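Pyruvate formate-lyase 2 (Archaeoglobus fulgidus, PDB 2F3O) is a glycyl radical enzyme of unknown substrate, related to pyruvate formate-lyase and glycerol dehydratase, and probably acts as a lyase through a radical carried on its backbone. Local coordinates at residues A677-Y682 with L718-H722; K15-L19 with N99-V103; S175-I179 with Y196-K200; L476-L480 with L552-E556. One frame throughout, in Å; residues are numbered along the deposited sequence.

Contact 1. Residues A677-Y682 with L718-H722; sequences ASKLSY and LGVMH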
loop_
_atom_site.group_PDB
_atom_site.type_symbol
_atom_site.label_atom_id
_atom_site.label_comp_id
_atom_site.label_asym_id
_atom_site.label_seq_id
_atom_site.Cartn_x
_atom_site.Cartn_y
_atom_site.Cartn_z
ATOM N N ALA A 677 13.764 -24.315 35.688
ATOM C CA ALA A 677 13.794 -23.152 34.791
ATOM C C ALA A 677 13.688 -23.556 33.331
ATOM O O ALA A 677 13.135 -22.821 32.518
ATOM C CB ALA A 677 15.043 -22.302 35.024
ATOM N N SER A 678 14.178 -24.746 33.002
ATOM C CA SER A 678 14.152 -25.193 31.624
ATOM C C SER A 678 12.836 -25.864 31.272
ATOM O O SER A 678 12.739 -26.544 30.264
ATOM C CB SER A 678 15.295 -26.157 31.363
ATOM O OG SER A 678 14.926 -27.475 31.717
ATOM N N LYS A 679 11.823 -25.693 32.105
ATOM C CA LYS A 679 10.516 -26.235 31.792
ATOM C C LYS A 679 9.658 -25.151 31.161
ATOM O O LYS A 679 8.655 -25.446 30.498
ATOM C CB LYS A 679 9.853 -26.788 33.043
ATOM C CG LYS A 679 10.404 -28.120 33.442
ATOM C CD LYS A 679 10.238 -28.313 34.919
ATOM C CE LYS A 679 10.474 -29.751 35.318
ATOM N NZ LYS A 679 10.051 -29.900 36.739
ATOM N N LEU A 680 10.071 -23.901 31.363
ATOM C CA LEU A 680 9.382 -22.750 30.800
ATOM C C LEU A 680 9.502 -22.685 29.276
ATOM O O LEU A 680 10.534 -23.032 28.707
ATOM C CB LEU A 680 9.938 -21.482 31.418
ATOM C CG LEU A 680 10.043 -21.522 32.934
ATOM C CD1 LEU A 680 10.717 -20.278 33.392
ATOM C CD2 LEU A 680 8.693 -21.612 33.572
ATOM N N SER A 681 8.438 -22.238 28.622
ATOM C CA SER A 681 8.394 -22.202 27.166
ATOM C C SER A 681 9.129 -20.996 26.587
ATOM O O SER A 681 8.533 -19.945 26.352
ATOM C CB SER A 681 6.944 -22.206 26.699
ATOM O OG SER A 681 6.322 -23.425 27.060
ATOM N N TYR A 682 10.425 -21.176 26.336
ATOM C CA TYR A 682 11.307 -20.089 25.903
ATOM C C TYR A 682 11.032 -19.663 24.483
ATOM O O TYR A 682 11.281 -18.515 24.108
ATOM C CB TYR A 682 12.768 -20.496 26.045
ATOM C CG TYR A 682 13.193 -20.487 27.466
ATOM C CD1 TYR A 682 13.571 -21.660 28.108
ATOM C CD2 TYR A 682 13.178 -19.311 28.192
ATOM C CE1 TYR A 682 13.949 -21.656 29.446
ATOM C CE2 TYR A 682 13.544 -19.290 29.524
ATOM C CZ TYR A 682 13.930 -20.464 30.150
ATOM O OH TYR A 682 14.290 -20.430 31.472
ATOM N N LEU A 718 19.360 -29.169 28.639
ATOM C CA LEU A 718 17.974 -29.038 29.110
ATOM C C LEU A 718 17.229 -27.878 28.467
ATOM O O LEU A 718 16.043 -27.693 28.725
ATOM C CB LEU A 718 17.919 -28.879 30.636
ATOM C CG LEU A 718 18.351 -30.078 31.483
ATOM C CD1 LEU A 718 18.703 -29.626 32.905
ATOM C CD2 LEU A 718 17.282 -31.188 31.460
ATOM N N GLY A 719 17.934 -27.092 27.657
ATOM C CA GLY A 719 17.322 -26.037 26.870
ATOM C C GLY A 719 16.851 -24.827 27.643
ATOM O O GLY A 719 15.662 -24.518 27.690
ATOM N N VAL A 720 17.780 -24.124 28.251
ATOM C CA VAL A 720 17.422 -22.882 28.903
ATOM C C VAL A 720 17.875 -21.752 27.950
ATOM O O VAL A 720 18.626 -22.011 27.010
ATOM C CB VAL A 720 18.033 -22.856 30.327
ATOM C CG1 VAL A 720 19.341 -22.075 30.383
ATOM C CG2 VAL A 720 17.045 -22.347 31.319
ATOM N N MET A 721 17.387 -20.529 28.124
ATOM C CA MET A 721 17.783 -19.468 27.198
ATOM C C MET A 721 19.048 -18.793 27.682
ATOM O O MET A 721 20.006 -18.610 26.932
ATOM C CB MET A 721 16.677 -18.421 27.032
ATOM C CG MET A 721 17.003 -17.347 25.989
ATOM S SD MET A 721 15.617 -16.271 25.549
ATOM C CE MET A 721 14.566 -17.394 24.652
ATOM N N HIS A 722 19.051 -18.431 28.953
ATOM C CA HIS A 722 20.143 -17.660 29.492
ATOM C C HIS A 722 20.490 -18.148 30.890
ATOM O O HIS A 722 19.608 -18.517 31.647
ATOM C CB HIS A 722 19.762 -16.176 29.443
ATOM C CG HIS A 722 20.414 -15.316 30.481
ATOM N ND1 HIS A 722 19.923 -15.194 31.763
ATOM C CD2 HIS A 722 21.478 -14.482 30.407
ATOM C CE1 HIS A 722 20.679 -14.353 32.447
ATOM N NE2 HIS A 722 21.629 -13.906 31.647
#
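The ring of Tyr682 lies against Val720 and Met721, packing the loop that follows helix 670-677 onto the link between helix 704-717 and strand 722-728, all within the glycine radical region of the chain. Met721 CB sits over one face of the ring, 4.1 Å from the centroid of Tyr682, a CH-pi contact. Beyond it the methionine keeps CG anti to its own nitrogen (chi1 -176°) and bends at chi3, which carries CE back to within 3.5 Å of the carbonyl O of Tyr682. Val720 points the same way as the tyrosine and runs beside it, with CG2 3.7 Å from Tyr682 CE1. The phenol reaches back into its own loop, where OH gives a weak hydrogen bond of 2.9 Å to Ala677 O, the carbonyl of the first residue of the type I turn from Ala677 to Leu680. A leucine in place of Tyr682 would probably leave Ala677 O without this donor and Met721 CB without a flat face to rest on. Helix 704-717 ends in a Schellman motif in which Gly719 takes the positive phi, and the chain then runs on past Phe400 of strand 396-400, to whose backbone Met721 is hydrogen-bonded. At the other end of the contact Ser678 meets Leu718: Ser678 OG, bonded to Asn675 O, packs 3.5 Å from Leu718 CB.

Contact 2. Residues K15-L19 with N99-V103; sequences KPARL and NRLMV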
loop_
_atom_site.group_PDB
_atom_site.type_symbol
_atom_site.label_atom_id
_atom_site.label_comp_id
_atom_site.label_asym_id
_atom_site.label_seq_id
_atom_site.Cartn_x
_atom_site.Cartn_y
_atom_site.Cartn_z
ATOM N N LYS A 15 37.926 6.518 40.769
ATOM C CA LYS A 15 37.666 7.717 41.553
ATOM C C LYS A 15 36.156 7.918 41.639
ATOM O O LYS A 15 35.438 7.388 40.794
ATOM C CB LYS A 15 38.395 8.928 40.932
ATOM C CG LYS A 15 37.936 9.386 39.543
ATOM C CD LYS A 15 38.986 10.326 38.902
ATOM C CE LYS A 15 38.431 11.115 37.710
ATOM N NZ LYS A 15 37.531 12.210 38.173
ATOM N N PRO A 16 35.663 8.639 42.679
ATOM C CA PRO A 16 34.211 8.898 42.839
ATOM C C PRO A 16 33.521 9.583 41.641
ATOM O O PRO A 16 34.145 10.370 40.924
ATOM C CB PRO A 16 34.146 9.797 44.088
ATOM C CG PRO A 16 35.525 10.349 44.238
ATOM C CD PRO A 16 36.423 9.239 43.792
ATOM N N ALA A 17 32.246 9.264 41.430
ATOM C CA ALA A 17 31.518 9.729 40.252
ATOM C C ALA A 17 30.887 11.090 40.468
ATOM O O ALA A 17 30.569 11.472 41.591
ATOM C CB ALA A 17 30.472 8.723 39.840
ATOM N N ARG A 18 30.705 11.825 39.379
ATOM C CA ARG A 18 30.085 13.142 39.454
ATOM C C ARG A 18 28.758 13.249 38.668
ATOM O O ARG A 18 28.460 12.439 37.792
ATOM C CB ARG A 18 31.080 14.203 38.982
ATOM C CG ARG A 18 31.334 14.192 37.494
ATOM C CD ARG A 18 32.419 15.171 37.134
ATOM N NE ARG A 18 32.444 15.527 35.718
ATOM C CZ ARG A 18 31.855 16.609 35.225
ATOM N NH1 ARG A 18 31.178 17.418 36.017
ATOM N NH2 ARG A 18 31.934 16.889 33.942
ATOM N N LEU A 19 27.947 14.243 39.001
ATOM C CA LEU A 19 26.841 14.596 38.141
ATOM C C LEU A 19 27.353 15.544 37.046
ATOM O O LEU A 19 27.679 16.698 37.315
ATOM C CB LEU A 19 25.743 15.256 38.945
ATOM C CG LEU A 19 24.530 15.485 38.066
ATOM C CD1 LEU A 19 23.911 14.140 37.709
ATOM C CD2 LEU A 19 23.535 16.378 38.759
ATOM N N ASN A 99 25.170 4.836 44.560
ATOM C CA ASN A 99 25.325 5.663 43.352
ATOM C C ASN A 99 25.419 7.159 43.652
ATOM O O ASN A 99 24.652 7.975 43.135
ATOM C CB ASN A 99 24.216 5.356 42.341
ATOM C CG ASN A 99 24.551 5.806 40.934
ATOM O OD1 ASN A 99 25.669 5.623 40.452
ATOM N ND2 ASN A 99 23.573 6.392 40.265
ATOM N N ARG A 100 26.359 7.487 44.529
ATOM C CA ARG A 100 26.619 8.863 44.918
ATOM C C ARG A 100 27.267 9.641 43.777
ATOM O O ARG A 100 28.106 9.124 43.047
ATOM C CB ARG A 100 27.484 8.917 46.188
ATOM C CG ARG A 100 28.803 8.127 46.123
ATOM C CD ARG A 100 29.523 8.133 47.469
ATOM N NE ARG A 100 28.579 8.331 48.571
ATOM C CZ ARG A 100 28.937 8.616 49.823
ATOM N NH1 ARG A 100 30.226 8.730 50.146
ATOM N NH2 ARG A 100 28.004 8.794 50.754
ATOM N N LEU A 101 26.838 10.883 43.613
ATOM C CA LEU A 101 27.335 11.735 42.547
ATOM C C LEU A 101 27.687 13.077 43.154
ATOM O O LEU A 101 26.832 13.716 43.759
ATOM C CB LEU A 101 26.253 11.926 41.476
ATOM C CG LEU A 101 25.684 10.702 40.742
ATOM C CD1 LEU A 101 24.354 10.999 40.048
ATOM C CD2 LEU A 101 26.710 10.175 39.760
ATOM N N MET A 102 28.936 13.504 43.015
ATOM C CA MET A 102 29.308 14.814 43.520
ATOM C C MET A 102 28.662 15.834 42.605
ATOM O O MET A 102 28.662 15.665 41.391
ATOM C CB MET A 102 30.821 15.022 43.509
ATOM C CG MET A 102 31.641 13.825 43.919
ATOM S SD MET A 102 33.403 14.059 43.571
ATOM C CE MET A 102 33.418 14.939 41.991
ATOM N N VAL A 103 28.089 16.879 43.177
ATOM C CA VAL A 103 27.534 17.938 42.357
ATOM C C VAL A 103 28.262 19.248 42.628
ATOM O O VAL A 103 28.343 19.694 43.766
ATOM C CB VAL A 103 25.988 18.052 42.525
ATOM C CG1 VAL A 103 25.557 17.858 43.980
ATOM C CG2 VAL A 103 25.475 19.349 41.967
#
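A single beta bridge joins the short strand 18-19 to the loop that leads into helix 105-119, in the pyruvate formate-lyase-like part of the chain. Arg18 and Met102 are the bridged pair, and two backbone hydrogen bonds hold them. Met102 N donates to Ala17 O over 3.0 Å, while Leu19 N donates to Met102 O over 2.9 Å with a nearly straight N-H...O angle of 171°. Met102 thus gives and takes one bond, clasping the residues before and after Arg18. Strand 18-19 also pairs in parallel with strand 74-75, where the backbone of Arg18 bonds to Pro73 and Ala75, so the loop is added to that small sheet through the bridge.

Leucines fill the buried side. The side chains of Leu19 and Leu101 slant across one another, and their CD1 methyls meet at 3.9 Å, with Ala75 and Ile86 packed against both. In Leu101, chi1 of -60° and chi2 of 162° together direct CD1 to Leu19, while the other branch, CD2, lies 3.5 Å from Arg18 O and 4.0 Å from Ala17 CB. Arg18 turns its guanidinium away from the loop toward Pro70 O, Asn71 O and the carboxylate of Glu22, leaving its CB to make the contact. Met102 is largely at the surface and bends at chi3, so that its terminal CE comes to rest 3.9 Å from Arg18 CB.

Contact 3. Residues S175-I179 with Y196-K200; sequences SERRI and YQAAK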
loop_
_atom_site.group_PDB
_atom_site.type_symbol
_atom_site.label_atom_id
_atom_site.label_comp_id
_atom_site.label_asym_id
_atom_site.label_seq_id
_atom_site.Cartn_x
_atom_site.Cartn_y
_atom_site.Cartn_z
ATOM N N SER A 175 23.582 11.784 1.731
ATOM C CA SER A 175 22.522 12.688 2.176
ATOM C C SER A 175 22.436 13.865 1.243
ATOM O O SER A 175 21.330 14.288 0.899
ATOM C CB SER A 175 22.750 13.219 3.586
ATOM O OG SER A 175 22.708 12.189 4.538
ATOM N N GLU A 176 23.596 14.373 0.822
ATOM C CA GLU A 176 23.635 15.471 -0.139
ATOM C C GLU A 176 23.086 15.118 -1.510
ATOM O O GLU A 176 22.362 15.929 -2.083
ATOM C CB GLU A 176 25.019 16.099 -0.235
ATOM C CG GLU A 176 25.225 17.220 0.779
ATOM C CD GLU A 176 26.686 17.495 1.121
ATOM O OE1 GLU A 176 27.594 16.763 0.639
ATOM O OE2 GLU A 176 26.916 18.454 1.892
ATOM N N ARG A 177 23.388 13.922 -2.025
ATOM C CA ARG A 177 22.803 13.490 -3.312
ATOM C C ARG A 177 21.300 13.388 -3.156
ATOM O O ARG A 177 20.563 13.840 -4.030
ATOM C CB ARG A 177 23.354 12.150 -3.836
ATOM C CG ARG A 177 24.831 12.127 -4.185
ATOM C CD ARG A 177 25.340 10.682 -4.397
ATOM N NE ARG A 177 26.812 10.566 -4.350
ATOM C CZ ARG A 177 27.531 10.095 -3.314
ATOM N NH1 ARG A 177 26.944 9.678 -2.200
ATOM N NH2 ARG A 177 28.865 10.037 -3.383
ATOM N N ARG A 178 20.859 12.832 -2.028
ATOM C CA ARG A 178 19.442 12.609 -1.760
ATOM C C ARG A 178 18.656 13.875 -1.470
ATOM O O ARG A 178 17.480 13.940 -1.789
ATOM C CB ARG A 178 19.251 11.595 -0.627
ATOM C CG ARG A 178 19.653 10.213 -1.058
ATOM C CD ARG A 178 19.529 9.150 -0.002
ATOM N NE ARG A 178 20.310 8.012 -0.465
ATOM C CZ ARG A 178 19.959 6.733 -0.385
ATOM N NH1 ARG A 178 18.807 6.358 0.171
ATOM N NH2 ARG A 178 20.786 5.825 -0.867
ATOM N N ILE A 179 19.296 14.863 -0.850
ATOM C CA ILE A 179 18.688 16.184 -0.684
ATOM C C ILE A 179 18.446 16.843 -2.051
ATOM O O ILE A 179 17.362 17.365 -2.293
ATOM C CB ILE A 179 19.521 17.093 0.250
ATOM C CG1 ILE A 179 19.428 16.607 1.703
ATOM C CG2 ILE A 179 19.066 18.529 0.161
ATOM C CD1 ILE A 179 20.546 17.126 2.612
ATOM N N TYR A 196 16.989 13.607 5.784
ATOM C CA TYR A 196 18.292 13.758 5.160
ATOM C C TYR A 196 19.015 15.063 5.550
ATOM O O TYR A 196 20.258 15.091 5.682
ATOM C CB TYR A 196 18.167 13.571 3.656
ATOM C CG TYR A 196 17.909 12.119 3.301
ATOM C CD1 TYR A 196 16.876 11.752 2.438
ATOM C CD2 TYR A 196 18.682 11.114 3.859
ATOM C CE1 TYR A 196 16.631 10.431 2.131
ATOM C CE2 TYR A 196 18.442 9.777 3.563
ATOM C CZ TYR A 196 17.417 9.443 2.698
ATOM O OH TYR A 196 17.214 8.121 2.385
ATOM N N GLN A 197 18.234 16.114 5.795
ATOM C CA GLN A 197 18.788 17.318 6.369
ATOM C C GLN A 197 19.409 17.045 7.720
ATOM O O GLN A 197 20.485 17.568 8.019
ATOM C CB GLN A 197 17.741 18.403 6.538
ATOM C CG GLN A 197 17.217 19.031 5.257
ATOM C CD GLN A 197 18.256 19.701 4.378
ATOM O OE1 GLN A 197 19.421 19.923 4.759
ATOM N NE2 GLN A 197 17.821 20.034 3.169
ATOM N N ALA A 198 18.742 16.227 8.531
ATOM C CA ALA A 198 19.263 15.914 9.846
ATOM C C ALA A 198 20.490 15.031 9.718
ATOM O O ALA A 198 21.498 15.283 10.369
ATOM C CB ALA A 198 18.207 15.242 10.692
ATOM N N ALA A 199 20.401 14.022 8.854
ATOM C CA ALA A 199 21.472 13.071 8.643
ATOM C C ALA A 199 22.768 13.786 8.266
ATOM O O ALA A 199 23.800 13.507 8.877
ATOM C CB ALA A 199 21.082 12.070 7.576
ATOM N N LYS A 200 22.688 14.702 7.286
ATOM C CA LYS A 200 23.786 15.573 6.865
ATOM C C LYS A 200 24.492 16.247 8.036
ATOM O O LYS A 200 25.689 16.024 8.268
ATOM C CB LYS A 200 23.230 16.674 5.965
ATOM C CG LYS A 200 24.271 17.673 5.442
ATOM C CD LYS A 200 23.609 18.805 4.724
ATOM C CE LYS A 200 24.292 20.114 5.036
ATOM N NZ LYS A 200 25.433 20.306 4.087
#
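Arg178 lays its aliphatic chain over the ring of Tyr196, with CD 3.9 Å from the centroid of the Tyr196 ring in a CH-pi contact, and then closes on the phenol: Arg178 NH1 donates to Tyr196 OH over 3.2 Å. Guanidinium and ring planes are 66° apart, and the hydroxyl comes to the guanidinium near its edge, somewhat tilted from its plane. Beside them Ile179 and Tyr196 slide past each other, Ile179 CG1 lying 3.8 Å from Tyr196 CB, and Ile179 CG2 touches Gln197 NE2 at 3.6 Å. On the far flank Lys200 NZ makes a weakly bonded salt bridge of 3.2 Å to Glu176 OE2. Helices 168-184 and 190-221 form an antiparallel helical hairpin; the axes of segments 175-179 and 196-200 approach to 9.1 Å at 153°.

Further out, Glu174 holds Arg178 NE, Phe522 O bonds to Tyr196 OH, and Glu204 is a second partner of Lys200. A phenylalanine at Tyr196 would keep the ring face under Arg178 CD but would probably leave Arg178 NH1 and Phe522 O without the hydroxyl they share. The carboxylate of Glu174 on NE and the phenol at NH1 probably limit rotation of the guanidinium and tie it to both helices.

Contact 4. Residues L476-L480 with L552-E556; sequences LEDLL and LVAIE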
loop_
_atom_site.group_PDB
_atom_site.type_symbol
_atom_site.label_atom_id
_atom_site.label_comp_id
_atom_site.label_asym_id
_atom_site.label_seq_id
_atom_site.Cartn_x
_atom_site.Cartn_y
_atom_site.Cartn_z
ATOM N N LEU A 476 -10.700 -23.248 42.623
ATOM C CA LEU A 476 -9.388 -22.976 42.015
ATOM C C LEU A 476 -9.552 -22.615 40.556
ATOM O O LEU A 476 -8.996 -21.634 40.086
ATOM C CB LEU A 476 -8.441 -24.183 42.109
ATOM C CG LEU A 476 -7.095 -23.984 41.385
ATOM C CD1 LEU A 476 -6.235 -22.999 42.141
ATOM C CD2 LEU A 476 -6.335 -25.275 41.144
ATOM N N GLU A 477 -10.358 -23.409 39.864
ATOM C CA GLU A 477 -10.493 -23.344 38.419
ATOM C C GLU A 477 -10.959 -21.992 37.896
ATOM O O GLU A 477 -10.495 -21.543 36.848
ATOM C CB GLU A 477 -11.454 -24.422 37.958
ATOM C CG GLU A 477 -11.145 -24.939 36.587
ATOM C CD GLU A 477 -12.334 -25.627 35.965
ATOM O OE1 GLU A 477 -12.119 -26.676 35.310
ATOM O OE2 GLU A 477 -13.471 -25.119 36.137
ATOM N N ASP A 478 -11.859 -21.343 38.630
ATOM C CA ASP A 478 -12.336 -20.018 38.254
ATOM C C ASP A 478 -11.534 -18.878 38.895
ATOM O O ASP A 478 -11.892 -17.710 38.752
ATOM C CB ASP A 478 -13.825 -19.848 38.577
ATOM C CG ASP A 478 -14.076 -19.621 40.056
ATOM O OD1 ASP A 478 -13.983 -20.609 40.813
ATOM O OD2 ASP A 478 -14.357 -18.466 40.460
ATOM N N LEU A 479 -10.469 -19.204 39.624
ATOM C CA LEU A 479 -9.477 -18.183 39.962
ATOM C C LEU A 479 -8.473 -18.101 38.808
ATOM O O LEU A 479 -7.971 -17.034 38.490
ATOM C CB LEU A 479 -8.768 -18.483 41.284
ATOM C CG LEU A 479 -7.657 -17.512 41.700
ATOM C CD1 LEU A 479 -8.195 -16.300 42.419
ATOM C CD2 LEU A 479 -6.635 -18.200 42.549
ATOM N N LEU A 480 -8.212 -19.240 38.175
ATOM C CA LEU A 480 -7.342 -19.297 37.009
ATOM C C LEU A 480 -7.866 -18.426 35.855
ATOM O O LEU A 480 -7.113 -17.628 35.283
ATOM C CB LEU A 480 -7.146 -20.740 36.538
ATOM C CG LEU A 480 -6.363 -21.694 37.438
ATOM C CD1 LEU A 480 -5.897 -22.911 36.629
ATOM C CD2 LEU A 480 -5.189 -20.990 38.086
ATOM N N LEU A 552 -0.406 -20.436 43.462
ATOM C CA LEU A 552 -1.455 -21.268 42.903
ATOM C C LEU A 552 -1.380 -22.680 43.438
ATOM O O LEU A 552 -2.416 -23.265 43.726
ATOM C CB LEU A 552 -1.410 -21.261 41.381
ATOM C CG LEU A 552 -1.760 -19.886 40.847
ATOM C CD1 LEU A 552 -1.551 -19.833 39.356
ATOM C CD2 LEU A 552 -3.155 -19.530 41.227
ATOM N N VAL A 553 -0.160 -23.209 43.569
ATOM C CA VAL A 553 0.072 -24.534 44.173
ATOM C C VAL A 553 -0.373 -24.539 45.621
ATOM O O VAL A 553 -1.019 -25.473 46.091
ATOM C CB VAL A 553 1.558 -24.887 44.246
ATOM C CG1 VAL A 553 1.729 -26.390 44.276
ATOM C CG2 VAL A 553 2.295 -24.294 43.096
ATOM N N ALA A 554 -0.019 -23.468 46.317
ATOM C CA ALA A 554 -0.376 -23.303 47.700
ATOM C C ALA A 554 -1.876 -23.100 47.886
ATOM O O ALA A 554 -2.408 -23.442 48.930
ATOM C CB ALA A 554 0.415 -22.168 48.318
ATOM N N ILE A 555 -2.565 -22.562 46.886
ATOM C CA ILE A 555 -4.016 -22.460 46.978
ATOM C C ILE A 555 -4.617 -23.831 46.721
ATOM O O ILE A 555 -5.547 -24.240 47.415
ATOM C CB ILE A 555 -4.591 -21.392 46.026
ATOM C CG1 ILE A 555 -4.471 -20.010 46.664
ATOM C CG2 ILE A 555 -6.055 -21.633 45.745
ATOM C CD1 ILE A 555 -4.647 -18.870 45.691
ATOM N N GLU A 556 -4.032 -24.551 45.762
ATOM C CA GLU A 556 -4.529 -25.868 45.360
ATOM C C GLU A 556 -4.668 -26.798 46.552
ATOM O O GLU A 556 -5.771 -27.257 46.842
ATOM C CB GLU A 556 -3.639 -26.511 44.300
ATOM C CG GLU A 556 -4.185 -27.814 43.758
ATOM C CD GLU A 556 -3.170 -28.565 42.922
ATOM O OE1 GLU A 556 -1.990 -28.167 42.953
ATOM O OE2 GLU A 556 -3.537 -29.546 42.234
#
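Leu476, Leu479 and Leu480, near the N-terminal end of the long helix 477-508, mesh with Leu552 and Ile555 on helix 545-560, a contact made almost wholly by apolar side chains in the pyruvate formate-lyase-like part of the chain. Leu476 and Leu479 share a conformation: each has CG anti to the backbone nitrogen (chi1 175° in Leu476), which extends the branched end toward the other helix. Leu480 takes the other common setting, CG beside its nitrogen (chi1 -68°). Although it does not leave the backbone aimed at the other helix, chi1 together with chi2 (-162°) brings CD2 to Leu552.

On the facing helix Leu552 and Ile555 stand one turn apart. Leu552 reaches the first helix with both methyls: its CD2 lies 4.0 Å from Leu479 CD2, and its CD1 is 4.0 Å from Leu480 CD2. Ile555 splits its two branches between two partners. Its CG2, set anti to the backbone nitrogen, meets Leu476 CD1 at 3.9 Å, while its longer branch takes CD1 to Leu479. The side chains of Leu479 and Ile555 cross at roughly a right angle; Leu476 with Ile555, and Leu552 with Leu479 and Leu480, meet at a slant.

Tyr602 of helix 597-615 lies against Leu476, Leu552 and Glu556, adding a third helix to the packing, and Met565 and Ile568 of helix 565-573 press on Ile555. Leu476 O receives the backbone N-H of both Leu479 and Leu480. Toward the surface, Leu476 CD2 rests 4.2 Å from Glu556 CG, the aliphatic part of the glutamate.

From the N terminus the four contacts follow in series, each closing its loop before the next opens, so none nests or crosses. Contact 2 closes first, over 79 intervening residues, joining the edge of a small sheet to the approach to helix 105-119. Contact 3 spans 16 residues and is a local pairing of consecutive helices, its centre 40 Å from that of contact 2. Contact 4 spans 71 residues and joins two helices on the other side of the chain's centre, 60 Å from contact 3 between centres. Contact 1, in the glycine radical region, closes last; its nearest atoms come within about 11 Å of contact 4, and helix 597-615 meets residues of both.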